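Local coordinates for protein carboxypeptidase 1 (Deinococcus radiodurans str. R1, PDB 5GIV) that probably acts as a metal-dependent carboxypeptidase of the M32 family, releasing amino acids one after another from the C-terminal end of peptides with broad specificity, at residues Arg369-Ala373 / Gly374-Val378. Numbering follows the deposited sequence.
Sequences REMLA and GKLAV
The carbonyl oxygen of Glu370 takes two backbone N-H groups from the chain that turns back over the end of helix 357-372. Lys375 N lies 2.9 Å from Glu370 O and nearly in line with the C=O bond, whereas Leu376 N, 3.2 Å from the same oxygen, stands above the carbonyl plane. Gly374 N, just before Lys375, reaches Met371 O, the next carbonyl after that of Glu370, at 3.1 Å in the straightest of the three bonds (N-H...O 158°). The bonds of Lys375 and Gly374 define a Schellman motif; that of Leu376 adds to it. Gly374 is the first residue to leave helical geometry, and its positive phi of 75° reverses the chain so that carbonyls of the last turn, which have no further helical N-H ahead of them, are capped by the residues that follow. Beyond these backbone bonds the Glu370 side chain, bent at chi2, curls back so that OE2 rests 3.2 Å from Lys375 CB and also close to CD. The lysine chain crosses it, and NZ remains 4.5 Å from Glu370 OE2, too far for a salt bridge although the opposite charges probably still attract weakly. Beside the Glu370-Lys375 pair Leu376 folds against the helix, its CB 3.6 Å from Glu370 CB. With CG anti to the backbone N (chi1 168°), Leu376 runs alongside Met371 in the same direction and brings CD2 to 3.9 Å from Met371 CG. The sulfur of Met371 makes a looser contact with Val378 CG2. This apolar cluster joins the helix end to its surroundings: Met371 and Leu376 both pack on Leu381 at the start of helix 381-393, Met371 also meets Trp410 and Ile415, while Leu372 and Val378 rest on helix 128-147, with Leu372 touching Leu156 of helix 155-163 as well.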
ATOM      1  N   ARG A 369      -5.362  37.243  -0.359  1.00 42.91           N
ATOM      2  CA  ARG A 369      -6.363  38.300  -0.420  1.00 43.03           C
ATOM      3  C   ARG A 369      -6.064  39.261  -1.561  1.00 43.06           C
ATOM      4  O   ARG A 369      -6.953  39.592  -2.353  1.00 43.10           O
ATOM      5  CB  ARG A 369      -6.430  39.050   0.909  1.00 43.15           C
ATOM      6  CG  ARG A 369      -7.613  39.997   1.004  1.00 43.30           C
ATOM      7  CD  ARG A 369      -7.419  41.082   2.051  1.00 43.45           C
ATOM      8  NE  ARG A 369      -7.454  40.580   3.426  1.00 43.50           N
ATOM      9  CZ  ARG A 369      -8.546  40.109   4.029  1.00 43.55           C
ATOM     10  NH1 ARG A 369      -9.705  40.049   3.373  1.00 43.53           N
ATOM     11  NH2 ARG A 369      -8.482  39.690   5.293  1.00 43.60           N
ATOM     12  N   GLU A 370      -4.811  39.713  -1.664  1.00 38.31           N
ATOM     13  CA  GLU A 370      -4.438  40.639  -2.732  1.00 38.34           C
ATOM     14  C   GLU A 370      -4.592  40.006  -4.106  1.00 38.27           C
ATOM     15  O   GLU A 370      -5.063  40.658  -5.046  1.00 38.33           O
ATOM     16  CB  GLU A 370      -3.004  41.134  -2.543  1.00 38.35           C
ATOM     17  CG  GLU A 370      -2.789  42.013  -1.316  1.00 38.45           C
ATOM     18  CD  GLU A 370      -3.749  43.200  -1.278  1.00 38.61           C
ATOM     19  OE1 GLU A 370      -4.472  43.358  -0.265  1.00 38.71           O
ATOM     20  OE2 GLU A 370      -3.784  43.977  -2.266  1.00 38.65           O
ATOM     21  N   MET A 371      -4.226  38.729  -4.245  1.00 22.67           N
ATOM     22  CA  MET A 371      -4.336  38.095  -5.556  1.00 22.61           C
ATOM     23  C   MET A 371      -5.793  37.869  -5.930  1.00 22.67           C
ATOM     24  O   MET A 371      -6.186  38.091  -7.080  1.00 22.71           O
ATOM     25  CB  MET A 371      -3.565  36.776  -5.592  1.00 22.49           C
ATOM     26  CG  MET A 371      -2.051  36.932  -5.685  1.00 22.44           C
ATOM     27  SD  MET A 371      -1.190  35.347  -5.872  1.00 22.31           S
ATOM     28  CE  MET A 371      -1.158  34.747  -4.187  1.00 22.26           C
ATOM     29  N   LEU A 372      -6.613  37.423  -4.983  1.00 30.65           N
ATOM     30  CA  LEU A 372      -8.011  37.188  -5.319  1.00 30.69           C
ATOM     31  C   LEU A 372      -8.724  38.489  -5.674  1.00 30.80           C
ATOM     32  O   LEU A 372      -9.589  38.495  -6.555  1.00 30.84           O
ATOM     33  CB  LEU A 372      -8.718  36.464  -4.166  1.00 30.65           C
ATOM     34  CG  LEU A 372      -8.413  34.969  -4.014  1.00 30.54           C
ATOM     35  CD1 LEU A 372      -9.132  34.395  -2.818  1.00 30.53           C
ATOM     36  CD2 LEU A 372      -8.824  34.221  -5.262  1.00 30.52           C
ATOM     37  N   ALA A 373      -8.354  39.598  -5.037  1.00 28.24           N
ATOM     38  CA  ALA A 373      -8.975  40.879  -5.335  1.00 28.35           C
ATOM     39  C   ALA A 373      -8.440  41.525  -6.609  1.00 28.40           C
ATOM     40  O   ALA A 373      -8.905  42.609  -6.973  1.00 28.51           O
ATOM     41  CB  ALA A 373      -8.780  41.835  -4.156  1.00 28.40           C
ATOM     42  N   GLY A 374      -7.500  40.888  -7.304  1.00 29.06           N
ATOM     43  CA  GLY A 374      -6.920  41.476  -8.490  1.00 29.08           C
ATOM     44  C   GLY A 374      -5.932  42.591  -8.230  1.00 29.11           C
ATOM     45  O   GLY A 374      -5.523  43.260  -9.185  1.00 29.16           O
ATOM     46  N   LYS A 375      -5.530  42.814  -6.976  1.00 37.76           N
ATOM     47  CA  LYS A 375      -4.594  43.883  -6.647  1.00 37.80           C
ATOM     48  C   LYS A 375      -3.130  43.459  -6.708  1.00 37.70           C
ATOM     49  O   LYS A 375      -2.253  44.328  -6.745  1.00 37.72           O
ATOM     50  CB  LYS A 375      -4.889  44.443  -5.251  1.00 37.89           C
ATOM     51  CG  LYS A 375      -6.329  44.917  -5.047  1.00 38.00           C
ATOM     52  CD  LYS A 375      -6.502  45.622  -3.696  1.00 38.11           C
ATOM     53  CE  LYS A 375      -6.424  47.150  -3.831  1.00 38.23           C
ATOM     54  NZ  LYS A 375      -5.177  47.644  -4.514  1.00 38.21           N
ATOM     55  N   LEU A 376      -2.836  42.161  -6.714  1.00 27.22           N
ATOM     56  CA  LEU A 376      -1.461  41.673  -6.803  1.00 27.13           C
ATOM     57  C   LEU A 376      -1.360  40.730  -7.988  1.00 27.06           C
ATOM     58  O   LEU A 376      -2.027  39.691  -8.019  1.00 27.03           O
ATOM     59  CB  LEU A 376      -1.025  40.969  -5.513  1.00 27.06           C
ATOM     60  CG  LEU A 376       0.276  40.153  -5.542  1.00 26.94           C
ATOM     61  CD1 LEU A 376       1.511  40.991  -5.908  1.00 26.92           C
ATOM     62  CD2 LEU A 376       0.487  39.448  -4.209  1.00 26.91           C
ATOM     63  N   ALA A 377      -0.540  41.096  -8.965  1.00 30.30           N
ATOM     64  CA  ALA A 377      -0.355  40.247 -10.130  1.00 30.25           C
ATOM     65  C   ALA A 377       0.516  39.051  -9.776  1.00 30.13           C
ATOM     66  O   ALA A 377       1.442  39.148  -8.967  1.00 30.08           O
ATOM     67  CB  ALA A 377       0.278  41.040 -11.271  1.00 30.29           C
ATOM     68  N   VAL A 378       0.209  37.910 -10.394  1.00 27.82           N
ATOM     69  CA  VAL A 378       0.951  36.690 -10.097  1.00 27.72           C
ATOM     70  C   VAL A 378       2.429  36.863 -10.419  1.00 27.68           C
ATOM     71  O   VAL A 378       3.302  36.387  -9.675  1.00 27.61           O
ATOM     72  CB  VAL A 378       0.351  35.503 -10.865  1.00 27.69           C
ATOM     73  CG1 VAL A 378       1.327  34.355 -10.864  1.00 27.61           C
ATOM     74  CG2 VAL A 378      -0.969  35.093 -10.250  1.00 27.73           C
TER